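Local coordinates for protein extracellular ligand-binding receptor (Sphaerobacter thermophilus, PDB 4ZPJ) that probably captures a small-molecule solute as the substrate-binding component of an ABC transporter, and binds zinc ions, at residues I139-E144 / M163-L168; Q107-T112 / A133-D138; A125-S130 / T147-A152; I57-T62 / L96-S101. All coordinates share one frame; numbering follows the deposited sequence.

Interaction 1 (I139-E144 / M163-L168); sequences ILVQAE and MRSPYL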
loop_
_atom_site.group_PDB
_atom_site.type_symbol
_atom_site.label_atom_id
_atom_site.label_comp_id
_atom_site.label_asym_id
_atom_site.label_seq_id
_atom_site.Cartn_x
_atom_site.Cartn_y
_atom_site.Cartn_z
ATOM N N ILE A 139 15.419 4.072 -16.508
ATOM C CA ILE A 139 14.772 4.668 -17.697
ATOM C C ILE A 139 14.011 5.936 -17.326
ATOM O O ILE A 139 14.131 6.969 -17.954
ATOM C CB ILE A 139 13.835 3.654 -18.399
ATOM C CG1 ILE A 139 14.674 2.587 -19.169
ATOM C CG2 ILE A 139 12.910 4.345 -19.375
ATOM C CD1 ILE A 139 14.020 1.224 -19.240
ATOM N N LEU A 140 13.218 5.859 -16.278
ATOM C CA LEU A 140 12.466 7.018 -15.875
ATOM C C LEU A 140 13.392 8.171 -15.515
ATOM O O LEU A 140 13.168 9.297 -15.950
ATOM C CB LEU A 140 11.551 6.665 -14.734
ATOM C CG LEU A 140 10.463 5.623 -15.036
ATOM C CD1 LEU A 140 9.772 5.298 -13.730
ATOM C CD2 LEU A 140 9.453 6.142 -16.039
ATOM N N VAL A 141 14.464 7.882 -14.790
ATOM C CA VAL A 141 15.376 8.953 -14.331
ATOM C C VAL A 141 16.158 9.537 -15.475
ATOM O O VAL A 141 16.236 10.763 -15.630
ATOM C CB VAL A 141 16.335 8.481 -13.207
ATOM C CG1 VAL A 141 17.391 9.563 -12.893
ATOM C CG2 VAL A 141 15.526 8.114 -11.964
ATOM N N GLN A 142 16.687 8.665 -16.329
ATOM C CA GLN A 142 17.422 9.138 -17.494
ATOM C C GLN A 142 16.522 10.008 -18.340
ATOM O O GLN A 142 16.949 11.018 -18.872
ATOM C CB GLN A 142 17.965 7.989 -18.328
ATOM C CG GLN A 142 19.066 8.450 -19.294
ATOM C CD GLN A 142 19.257 7.528 -20.500
ATOM O OE1 GLN A 142 20.388 7.157 -20.850
ATOM N NE2 GLN A 142 18.152 7.173 -21.158
ATOM N N ALA A 143 15.265 9.620 -18.472
ATOM C CA ALA A 143 14.328 10.433 -19.251
ATOM C C ALA A 143 13.789 11.695 -18.500
ATOM O O ALA A 143 13.062 12.488 -19.070
ATOM C CB ALA A 143 13.181 9.561 -19.745
ATOM N N GLU A 144 14.182 11.894 -17.248
ATOM C CA GLU A 144 13.719 13.051 -16.453
ATOM C C GLU A 144 12.184 13.118 -16.467
ATOM O O GLU A 144 11.582 14.161 -16.687
ATOM C CB GLU A 144 14.415 14.364 -16.901
ATOM C CG GLU A 144 15.963 14.239 -16.921
ATOM C CD GLU A 144 16.737 15.551 -17.204
ATOM O OE1 GLU A 144 16.092 16.621 -17.195
ATOM O OE2 GLU A 144 17.997 15.518 -17.411
HETATM N N MSE A 163 19.006 5.085 -5.140
HETATM C CA MSE A 163 17.894 4.683 -6.004
HETATM C C MSE A 163 16.905 5.782 -6.142
HETATM O O MSE A 163 16.165 5.822 -7.121
HETATM C CB MSE A 163 17.107 3.525 -5.414
HETATM C CG MSE A 163 17.888 2.238 -5.522
HETATM SE SE MSE A 163 17.679 1.635 -7.382
HETATM C CE MSE A 163 16.100 0.497 -7.044
ATOM N N ARG A 164 16.868 6.684 -5.157
ATOM C CA ARG A 164 15.911 7.738 -5.168
ATOM C C ARG A 164 16.290 8.745 -6.186
ATOM O O ARG A 164 17.388 8.706 -6.749
ATOM C CB ARG A 164 15.698 8.401 -3.750
ATOM C CG ARG A 164 16.767 9.328 -3.286
ATOM C CD ARG A 164 16.345 10.036 -1.988
ATOM N NE ARG A 164 16.150 9.174 -0.816
ATOM C CZ ARG A 164 16.829 9.271 0.334
ATOM N NH1 ARG A 164 17.784 10.164 0.495
ATOM N NH2 ARG A 164 16.530 8.471 1.361
ATOM N N SER A 165 15.359 9.652 -6.441
ATOM C CA SER A 165 15.575 10.704 -7.431
ATOM C C SER A 165 14.481 11.743 -7.274
ATOM O O SER A 165 13.370 11.404 -6.894
ATOM C CB SER A 165 15.513 10.032 -8.856
ATOM O OG SER A 165 15.199 10.951 -9.874
ATOM N N PRO A 166 14.757 13.004 -7.614
ATOM C CA PRO A 166 13.688 14.038 -7.585
ATOM C C PRO A 166 12.547 13.773 -8.574
ATOM O O PRO A 166 11.468 14.310 -8.407
ATOM C CB PRO A 166 14.384 15.318 -7.952
ATOM C CG PRO A 166 15.813 14.989 -8.255
ATOM C CD PRO A 166 16.065 13.519 -8.020
ATOM N N TYR A 167 12.773 12.938 -9.581
ATOM C CA TYR A 167 11.694 12.568 -10.478
ATOM C C TYR A 167 10.756 11.485 -9.909
ATOM O O TYR A 167 9.661 11.339 -10.413
ATOM C CB TYR A 167 12.255 12.162 -11.858
ATOM C CG TYR A 167 12.963 13.305 -12.510
ATOM C CD1 TYR A 167 12.253 14.318 -13.122
ATOM C CD2 TYR A 167 14.342 13.379 -12.528
ATOM C CE1 TYR A 167 12.906 15.405 -13.694
ATOM C CE2 TYR A 167 15.000 14.455 -13.108
ATOM C CZ TYR A 167 14.274 15.467 -13.669
ATOM O OH TYR A 167 14.913 16.543 -14.257
ATOM N N LEU A 168 11.141 10.778 -8.834
ATOM C CA LEU A 168 10.336 9.679 -8.274
ATOM C C LEU A 168 9.626 10.046 -6.973
ATOM O O LEU A 168 10.252 10.498 -6.038
ATOM C CB LEU A 168 11.204 8.451 -7.997
ATOM C CG LEU A 168 12.057 8.016 -9.198
ATOM C CD1 LEU A 168 12.993 6.863 -8.832
ATOM C CD2 LEU A 168 11.178 7.656 -10.368
#
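Helix 130-142 runs out into a Schellman motif, with E144 at positive phi, and Y167 lays its ring flat on that turn. Of all the residues here the tyrosine loses most surface. The CA of E144 stands 3.6 Å from the centroid of the Y167 ring and 7° off its normal, a CH-pi contact almost over the centre of one face. From there the two side chains run side by side in the same direction. E144 CB passes above the phenol end, 3.4 Å from Y167 CZ, and the glutamate chain, extended beyond CG, carries OE1 to 3.2 Å from Y167 OH. Carboxylate and ring planes are turned 26° apart.

V141, three residues back on the helix, meets S165 and L168, near the end of the loop. Its CG1 is anti to the backbone N, which leaves CG2 to press on S165, 3.5 Å from OG. The same methyl reaches L168 CD1 at 4.2 Å, while L140 CD1 packs on L168 CD2. The contact thus ties the end of the helix to the loop that leads into strand 168-170, and K362 binds the backbone oxygen of E144. Two turns shape that loop: a type I beta turn from S165 to L168, and within it an ST turn in which S165 OG, anti to its own N, accepts from Y167 N at 3.1 Å with an N-H...O angle of 155°.

Interaction 2 (Q107-T112 / A133-D138); sequences QAITKT and AAAVRD. With ZN (zinc ion), chain M.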
loop_
_atom_site.group_PDB
_atom_site.type_symbol
_atom_site.label_atom_id
_atom_site.label_comp_id
_atom_site.label_asym_id
_atom_site.label_seq_id
_atom_site.Cartn_x
_atom_site.Cartn_y
_atom_site.Cartn_z
ATOM N N GLN A 107 8.367 -6.434 -20.160
ATOM C CA GLN A 107 7.232 -5.729 -20.704
ATOM C C GLN A 107 7.069 -4.353 -20.028
ATOM O O GLN A 107 6.627 -3.430 -20.671
ATOM C CB GLN A 107 5.943 -6.581 -20.613
ATOM C CG GLN A 107 4.733 -5.975 -21.351
ATOM C CD GLN A 107 3.588 -6.961 -21.585
ATOM O OE1 GLN A 107 3.810 -8.141 -21.881
ATOM N NE2 GLN A 107 2.358 -6.475 -21.494
ATOM N N ALA A 108 7.481 -4.203 -18.760
ATOM C CA ALA A 108 7.386 -2.906 -18.068
ATOM C C ALA A 108 8.300 -1.916 -18.759
ATOM O O ALA A 108 7.931 -0.768 -18.972
ATOM C CB ALA A 108 7.749 -3.023 -16.594
ATOM N N ILE A 109 9.463 -2.408 -19.165
ATOM C CA ILE A 109 10.465 -1.624 -19.889
ATOM C C ILE A 109 9.987 -1.155 -21.264
ATOM O O ILE A 109 10.098 0.027 -21.617
ATOM C CB ILE A 109 11.765 -2.459 -20.054
ATOM C CG1 ILE A 109 12.659 -2.289 -18.819
ATOM C CG2 ILE A 109 12.544 -2.082 -21.308
ATOM C CD1 ILE A 109 13.527 -3.501 -18.536
ATOM N N THR A 110 9.475 -2.095 -22.034
ATOM C CA THR A 110 8.915 -1.817 -23.330
ATOM C C THR A 110 7.768 -0.823 -23.174
ATOM O O THR A 110 7.703 0.189 -23.842
ATOM C CB THR A 110 8.364 -3.124 -23.966
ATOM O OG1 THR A 110 9.439 -4.068 -24.155
ATOM C CG2 THR A 110 7.681 -2.829 -25.311
ATOM N N LYS A 111 6.825 -1.135 -22.317
ATOM C CA LYS A 111 5.711 -0.214 -22.127
ATOM C C LYS A 111 6.157 1.182 -21.706
ATOM O O LYS A 111 5.620 2.161 -22.200
ATOM C CB LYS A 111 4.682 -0.802 -21.148
ATOM C CG LYS A 111 3.912 -2.005 -21.734
ATOM C CD LYS A 111 3.553 -1.824 -23.213
ATOM C CE LYS A 111 2.639 -2.921 -23.733
ATOM N NZ LYS A 111 1.281 -2.760 -23.200
ATOM N N THR A 112 7.133 1.257 -20.807
ATOM C CA THR A 112 7.568 2.522 -20.268
ATOM C C THR A 112 8.271 3.261 -21.372
ATOM O O THR A 112 7.998 4.438 -21.571
ATOM C CB THR A 112 8.485 2.339 -19.031
ATOM O OG1 THR A 112 7.742 1.753 -17.958
ATOM C CG2 THR A 112 9.024 3.646 -18.543
ATOM N N ALA A 133 9.414 -1.975 -10.964
ATOM C CA ALA A 133 10.017 -0.678 -10.547
ATOM C C ALA A 133 11.538 -0.639 -10.701
ATOM O O ALA A 133 12.096 0.329 -11.243
ATOM C CB ALA A 133 9.676 -0.393 -9.092
ATOM N N ALA A 134 12.199 -1.675 -10.179
ATOM C CA ALA A 134 13.640 -1.779 -10.277
ATOM C C ALA A 134 14.084 -1.834 -11.761
ATOM O O ALA A 134 15.075 -1.194 -12.158
ATOM C CB ALA A 134 14.146 -3.015 -9.515
ATOM N N ALA A 135 13.348 -2.571 -12.584
ATOM C CA ALA A 135 13.719 -2.654 -13.993
ATOM C C ALA A 135 13.476 -1.333 -14.761
ATOM O O ALA A 135 14.157 -1.076 -15.709
ATOM C CB ALA A 135 13.026 -3.832 -14.664
ATOM N N VAL A 136 12.570 -0.455 -14.351
ATOM C CA VAL A 136 12.351 0.801 -15.166
ATOM C C VAL A 136 12.925 2.113 -14.542
ATOM O O VAL A 136 12.939 3.205 -15.162
ATOM C CB VAL A 136 10.853 0.981 -15.474
ATOM C CG1 VAL A 136 10.316 -0.199 -16.217
ATOM C CG2 VAL A 136 10.026 1.207 -14.183
ATOM N N ARG A 137 13.429 2.005 -13.322
ATOM C CA ARG A 137 13.895 3.189 -12.563
ATOM C C ARG A 137 14.867 4.040 -13.337
ATOM O O ARG A 137 14.646 5.262 -13.506
ATOM C CB ARG A 137 14.539 2.749 -11.245
ATOM C CG ARG A 137 14.954 3.904 -10.338
ATOM C CD ARG A 137 16.442 4.122 -10.467
ATOM N NE ARG A 137 16.865 5.253 -9.676
ATOM C CZ ARG A 137 17.831 6.104 -10.022
ATOM N NH1 ARG A 137 18.115 7.125 -9.205
ATOM N NH2 ARG A 137 18.501 5.943 -11.161
ATOM N N ASP A 138 15.951 3.415 -13.785
ATOM C CA ASP A 138 16.964 4.093 -14.590
ATOM C C ASP A 138 16.372 4.730 -15.853
ATOM O O ASP A 138 16.738 5.850 -16.197
ATOM C CB ASP A 138 18.168 3.160 -14.896
ATOM C CG ASP A 138 19.176 3.090 -13.716
ATOM O OD1 ASP A 138 18.900 3.693 -12.667
ATOM O OD2 ASP A 138 20.249 2.453 -13.792
HETATM ZN ZN ZN M . 20.660 1.501 -11.858
HETATM O O HOH W 1 22.518 1.135 -13.017
HETATM O O HOH W 2 18.558 0.877 -10.593
#
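A108 opens the contact, its CB directed at the second helix and 3.8 Å from V136 CG1. This one methyl of V136 is the centre of the packing: it stands anti to the carbonyl carbon of its own residue and settles against the first helix between A108, I109 and T112, close enough to touch the backbone as well, 3.7 Å from A108 C. I109 comes next and works at the edge. Its CG1 lies 3.7 Å from A135 O, and CD1 meets A135 CB; the isoleucine and V136 slide past each other in opposite directions. T112 closes the walk, one turn on from A108, with OG1 3.7 Å from V136 CG1. That hydroxyl is fixed by donating to A108 O at 2.7 Å, from above the carbonyl plane, so A108 O takes two bonds, from OG1 and from N of T112.

D138 belongs to another side of the second helix. Its OD2 binds a zinc ion at 2.2 Å together with two waters, while OD1 uses its anti lone pair for a salt bridge from R137 NH2, at 2.7 Å and nearly in the guanidinium plane. R137 also gives NE and NH1 to the backbone oxygens of M163 and R164.

Segments 107-112 and 133-138 cross at -35°, their axes 8.9 Å apart at closest; they lie on helices 105-117 and 130-142, neighbours on one face of the sheet of this lobe. T112 and K111 rest on L60 of strand 55-61, and A133 faces I127 and A152 in the loops after the strands.

Interaction 3 (A125-S130 / T147-A152); sequences AGITLS and TIVTNA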
loop_
_atom_site.group_PDB
_atom_site.type_symbol
_atom_site.label_atom_id
_atom_site.label_comp_id
_atom_site.label_asym_id
_atom_site.label_seq_id
_atom_site.Cartn_x
_atom_site.Cartn_y
_atom_site.Cartn_z
ATOM N N ALA A 125 2.180 7.495 -13.872
ATOM C CA ALA A 125 1.651 7.030 -12.586
ATOM C C ALA A 125 1.555 5.524 -12.642
ATOM O O ALA A 125 1.378 4.948 -13.717
ATOM C CB ALA A 125 0.272 7.629 -12.303
ATOM N N GLY A 126 1.677 4.888 -11.489
ATOM C CA GLY A 126 1.427 3.465 -11.405
ATOM C C GLY A 126 2.601 2.686 -10.841
ATOM O O GLY A 126 3.132 3.036 -9.736
ATOM N N ILE A 127 2.953 1.616 -11.579
ATOM C CA ILE A 127 3.977 0.647 -11.252
ATOM C C ILE A 127 3.578 -0.309 -10.141
ATOM O O ILE A 127 3.650 -0.002 -8.909
ATOM C CB ILE A 127 5.307 1.280 -10.922
ATOM C CG1 ILE A 127 5.656 2.343 -11.985
ATOM C CG2 ILE A 127 6.333 0.156 -10.811
ATOM C CD1 ILE A 127 7.034 2.946 -11.803
ATOM N N THR A 128 3.136 -1.480 -10.571
ATOM C CA THR A 128 2.524 -2.402 -9.666
ATOM C C THR A 128 3.565 -3.217 -8.903
ATOM O O THR A 128 3.480 -3.280 -7.716
ATOM C CB THR A 128 1.530 -3.311 -10.425
ATOM O OG1 THR A 128 0.588 -2.468 -11.080
ATOM C CG2 THR A 128 0.781 -4.280 -9.476
ATOM N N LEU A 129 4.529 -3.831 -9.580
ATOM C CA LEU A 129 5.457 -4.775 -8.904
ATOM C C LEU A 129 6.835 -4.166 -8.649
ATOM O O LEU A 129 7.349 -3.380 -9.475
ATOM C CB LEU A 129 5.616 -6.054 -9.714
ATOM C CG LEU A 129 4.303 -6.840 -9.928
ATOM C CD1 LEU A 129 4.552 -8.098 -10.740
ATOM C CD2 LEU A 129 3.599 -7.182 -8.611
ATOM N N SER A 130 7.428 -4.542 -7.516
ATOM C CA SER A 130 8.750 -4.071 -7.155
ATOM C C SER A 130 9.773 -4.466 -8.172
ATOM O O SER A 130 10.636 -3.657 -8.507
ATOM C CB SER A 130 9.189 -4.616 -5.780
ATOM O OG SER A 130 8.369 -4.095 -4.744
ATOM N N THR A 147 7.275 10.795 -11.982
ATOM C CA THR A 147 6.697 9.456 -11.844
ATOM C C THR A 147 6.032 9.347 -10.484
ATOM O O THR A 147 6.638 9.714 -9.486
ATOM C CB THR A 147 7.804 8.409 -11.961
ATOM O OG1 THR A 147 8.436 8.520 -13.239
ATOM C CG2 THR A 147 7.224 7.052 -11.793
ATOM N N ILE A 148 4.789 8.885 -10.454
ATOM C CA ILE A 148 4.042 8.725 -9.207
ATOM C C ILE A 148 3.797 7.214 -9.004
ATOM O O ILE A 148 2.964 6.619 -9.699
ATOM C CB ILE A 148 2.633 9.369 -9.256
ATOM C CG1 ILE A 148 2.621 10.777 -9.814
ATOM C CG2 ILE A 148 1.995 9.402 -7.892
ATOM C CD1 ILE A 148 3.225 11.807 -8.992
ATOM N N VAL A 149 4.510 6.608 -8.069
ATOM C CA VAL A 149 4.338 5.195 -7.791
ATOM C C VAL A 149 3.160 4.928 -6.883
ATOM O O VAL A 149 3.101 5.436 -5.754
ATOM C CB VAL A 149 5.588 4.619 -7.168
ATOM C CG1 VAL A 149 5.374 3.154 -6.814
ATOM C CG2 VAL A 149 6.703 4.742 -8.190
ATOM N N THR A 150 2.206 4.131 -7.383
ATOM C CA THR A 150 0.969 3.908 -6.638
ATOM C C THR A 150 0.942 2.565 -5.908
ATOM O O THR A 150 0.020 2.300 -5.121
ATOM C CB THR A 150 -0.254 4.038 -7.568
ATOM O OG1 THR A 150 -0.119 3.141 -8.686
ATOM C CG2 THR A 150 -0.334 5.457 -8.131
ATOM N N ASN A 151 1.930 1.703 -6.137
ATOM C CA ASN A 151 1.918 0.428 -5.411
ATOM C C ASN A 151 3.278 -0.038 -5.017
ATOM O O ASN A 151 3.606 0.084 -3.871
ATOM C CB ASN A 151 1.150 -0.658 -6.169
ATOM C CG ASN A 151 0.912 -1.884 -5.319
ATOM O OD1 ASN A 151 0.169 -1.840 -4.292
ATOM N ND2 ASN A 151 1.619 -2.928 -5.634
ATOM N N ALA A 152 4.073 -0.554 -5.951
ATOM C CA ALA A 152 5.415 -1.089 -5.702
ATOM C C ALA A 152 6.094 -0.556 -4.424
ATOM O O ALA A 152 6.536 0.584 -4.386
ATOM C CB ALA A 152 6.300 -0.806 -6.898
#
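Four hydrogen bonds join the two segments, three of them backbone to backbone. G126 N reaches I148 O at 2.8 Å, nearly along the C=O axis, and G126 O accepts from T150 N on an in-plane lone pair. Past the strand ends the pairing goes on in the loops, where A152 N donates to I127 O at 3.0 Å. The fourth bond is from a side chain: N151, with CG anti to its backbone N, points ND2 at T128 O, 2.8 Å away and on a carbonyl lone pair, the acceptor almost exactly in the amide plane.

Around this core the side chains close in. I127 CD1 lies across V149 CG2 at 4.0 Å and also meets T147 CG2, while its CG2 packs on A152 CB. T150 OG1, in the crowded position between N and the carbonyl carbon, comes to 3.1 Å from G126 CA; the backbone angles of G126 (phi 124°) suit glycine. Strand 123-126, helix 130-142 and strand 147-149 form a beta-alpha-beta unit with parallel strands, and both loops lie at its C-terminal edge, the edge that faces the ligand cleft in type I periplasmic binding proteins.

Further out, the helix packs on the unit through A133 and L140, both against I127. T128 OG1 is bonded to T62 N of the loop after the neighbouring strand, and T147 OG1 to M145 O. On the far side R170 and S172 bind the backbone oxygens of A152 and N151, respectively.

Interaction 4 (I57-T62 / L96-S101); sequences IGVLLT and LIIEDS. With ZN (zinc ion), chain H.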
loop_
_atom_site.group_PDB
_atom_site.type_symbol
_atom_site.label_atom_id
_atom_site.label_comp_id
_atom_site.label_asym_id
_atom_site.label_seq_id
_atom_site.Cartn_x
_atom_site.Cartn_y
_atom_site.Cartn_z
ATOM N N ILE A 57 -0.843 11.915 -19.662
ATOM C CA ILE A 57 -0.412 11.210 -18.527
ATOM C C ILE A 57 -0.370 9.705 -18.753
ATOM O O ILE A 57 -1.385 9.077 -19.053
ATOM C CB ILE A 57 -1.381 11.460 -17.392
ATOM C CG1 ILE A 57 -1.382 12.952 -17.069
ATOM C CG2 ILE A 57 -0.936 10.649 -16.197
ATOM C CD1 ILE A 57 -2.482 13.330 -16.108
ATOM N N GLY A 58 0.800 9.126 -18.582
ATOM C CA GLY A 58 0.958 7.691 -18.794
ATOM C C GLY A 58 0.591 6.951 -17.547
ATOM O O GLY A 58 0.833 7.436 -16.451
ATOM N N VAL A 59 -0.022 5.799 -17.696
ATOM C CA VAL A 59 -0.286 4.944 -16.564
ATOM C C VAL A 59 0.233 3.576 -16.901
ATOM O O VAL A 59 -0.193 2.949 -17.917
ATOM C CB VAL A 59 -1.791 4.864 -16.294
ATOM C CG1 VAL A 59 -2.095 3.899 -15.136
ATOM C CG2 VAL A 59 -2.323 6.263 -16.034
ATOM N N LEU A 60 1.181 3.118 -16.100
ATOM C CA LEU A 60 1.781 1.782 -16.320
ATOM C C LEU A 60 1.320 0.931 -15.154
ATOM O O LEU A 60 1.630 1.238 -13.985
ATOM C CB LEU A 60 3.308 1.863 -16.286
ATOM C CG LEU A 60 4.024 0.515 -16.504
ATOM C CD1 LEU A 60 3.995 0.151 -17.980
ATOM C CD2 LEU A 60 5.481 0.557 -16.060
ATOM N N LEU A 61 0.565 -0.125 -15.427
ATOM C CA LEU A 61 0.045 -0.946 -14.330
ATOM C C LEU A 61 0.096 -2.400 -14.732
ATOM O O LEU A 61 0.173 -2.711 -15.932
ATOM C CB LEU A 61 -1.387 -0.491 -13.953
ATOM C CG LEU A 61 -1.483 0.789 -13.077
ATOM C CD1 LEU A 61 -2.931 1.246 -12.897
ATOM C CD2 LEU A 61 -0.852 0.615 -11.715
ATOM N N THR A 62 0.039 -3.288 -13.738
ATOM C CA THR A 62 -0.145 -4.705 -14.006
ATOM C C THR A 62 -1.608 -4.945 -13.974
ATOM O O THR A 62 -2.222 -4.853 -12.893
ATOM C CB THR A 62 0.534 -5.625 -12.979
ATOM O OG1 THR A 62 1.934 -5.519 -13.130
ATOM C CG2 THR A 62 0.144 -7.048 -13.211
ATOM N N LEU A 96 -5.451 10.122 -20.256
ATOM C CA LEU A 96 -4.757 8.975 -19.735
ATOM C C LEU A 96 -4.403 7.975 -20.809
ATOM O O LEU A 96 -5.257 7.538 -21.528
ATOM C CB LEU A 96 -5.679 8.273 -18.781
ATOM C CG LEU A 96 -6.032 9.060 -17.559
ATOM C CD1 LEU A 96 -6.846 8.133 -16.673
ATOM C CD2 LEU A 96 -4.799 9.567 -16.861
ATOM N N ILE A 97 -3.138 7.624 -20.904
ATOM C CA ILE A 97 -2.672 6.579 -21.785
ATOM C C ILE A 97 -2.253 5.412 -20.877
ATOM O O ILE A 97 -1.303 5.537 -20.088
ATOM C CB ILE A 97 -1.511 7.033 -22.700
ATOM C CG1 ILE A 97 -1.991 8.056 -23.745
ATOM C CG2 ILE A 97 -0.994 5.841 -23.522
ATOM C CD1 ILE A 97 -1.873 9.475 -23.299
ATOM N N ILE A 98 -3.002 4.317 -20.953
ATOM C CA ILE A 98 -2.862 3.211 -20.036
ATOM C C ILE A 98 -2.149 2.061 -20.734
ATOM O O ILE A 98 -2.611 1.578 -21.781
ATOM C CB ILE A 98 -4.214 2.676 -19.496
ATOM C CG1 ILE A 98 -4.832 3.555 -18.403
ATOM C CG2 ILE A 98 -4.037 1.299 -18.839
ATOM C CD1 ILE A 98 -5.242 4.934 -18.822
ATOM N N GLU A 99 -1.050 1.599 -20.130
ATOM C CA GLU A 99 -0.354 0.404 -20.583
ATOM C C GLU A 99 -0.254 -0.678 -19.521
ATOM O O GLU A 99 0.136 -0.427 -18.347
ATOM C CB GLU A 99 1.025 0.795 -21.069
ATOM C CG GLU A 99 0.977 1.641 -22.336
ATOM C CD GLU A 99 0.389 0.900 -23.492
ATOM O OE1 GLU A 99 0.388 -0.361 -23.425
ATOM O OE2 GLU A 99 -0.057 1.550 -24.478
ATOM N N ASP A 100 -0.607 -1.884 -19.941
ATOM C CA ASP A 100 -0.503 -3.092 -19.091
ATOM C C ASP A 100 0.920 -3.677 -19.172
ATOM O O ASP A 100 1.417 -4.000 -20.287
ATOM C CB ASP A 100 -1.501 -4.144 -19.603
ATOM C CG ASP A 100 -1.460 -5.461 -18.826
ATOM O OD1 ASP A 100 -0.791 -5.564 -17.757
ATOM O OD2 ASP A 100 -2.148 -6.408 -19.323
ATOM N N SER A 101 1.565 -3.815 -18.016
ATOM C CA SER A 101 2.910 -4.408 -17.918
ATOM C C SER A 101 2.852 -5.929 -17.760
ATOM O O SER A 101 3.881 -6.588 -17.849
ATOM C CB SER A 101 3.695 -3.810 -16.756
ATOM O OG SER A 101 2.949 -3.822 -15.532
HETATM ZN ZN ZN H . -0.842 -0.252 -25.683
HETATM O O HOH W 3 -2.735 0.863 -24.770
HETATM O O HOH W 4 0.585 -0.837 -26.059
#
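Strands 55-61 and 92-100 lie side by side and parallel in the sheet of the N-terminal lobe, a parallel alpha/beta sheet with the strand order of type I periplasmic binding proteins once the short hairpin strand 88-89 is set aside. Backbone hydrogen bonds carry the pairing. I57 O, V59 O and L61 O accept from I97, E99 and S101, and V59 N and L61 N donate back to I97 O and E99 O. The bond from E99 N to V59 O is the straightest, 2.7 Å long with an N-H...O angle of 176°. CA-H...O contacts run alongside, such as D100 CA to L61 O at 3.3 Å.

Apolar contacts lie mostly on the face that carries I57, V59, L96 and I98. L96 lies alongside I57, with CD2 3.9 Å from I57 CB, and reaches on to V59 CG2; I98 CG1 meets V59 CB at 3.9 Å. Helix 68-84 packs on this face through L61 and L96. On the other face L60 CD1 touches S101 CB at 4.2 Å, with helix 105-117 beyond.

Polar side chains gather toward the C-terminal ends. S101 OG is bonded to E132, and D100 OD1 takes the backbone N-H groups of A102 and L63. E99 bends at chi2 and grips a zinc ion with both oxygens, OE2 at 2.3 Å and OE1 at 2.6 Å; OE1 also accepts from K111, whose positive charge would partly balance the negative carboxylate. Water 3, another ligand of this zinc, donates to I98 O at 3.1 Å.

In the fold
All four contacts belong to one lobe. Interactions 3 and 4 share its sheet: their centres are 10 Å apart, and I127 N bonds to L60 O at 2.8 Å where strands 123-126 and 55-61 adjoin. Interaction 2 is part of the helical layer on one face of that sheet, held to interaction 4 by the salt bridge from K111 NZ to E99 OE1 at 2.6 Å and by Q107 NE2 on D100 O. Helix 130-142 carries interactions 2 and 1 in turn, and L140 CD2 packs on T112 CG2 at 3.6 Å between them. Interaction 1 joins the sheet through Y167 O and T147 N, 2.9 Å apart. Zinc sits at E99 and D138; the side chain of S130, in interaction 3, is about 11 Å from that of H206, another zinc ligand.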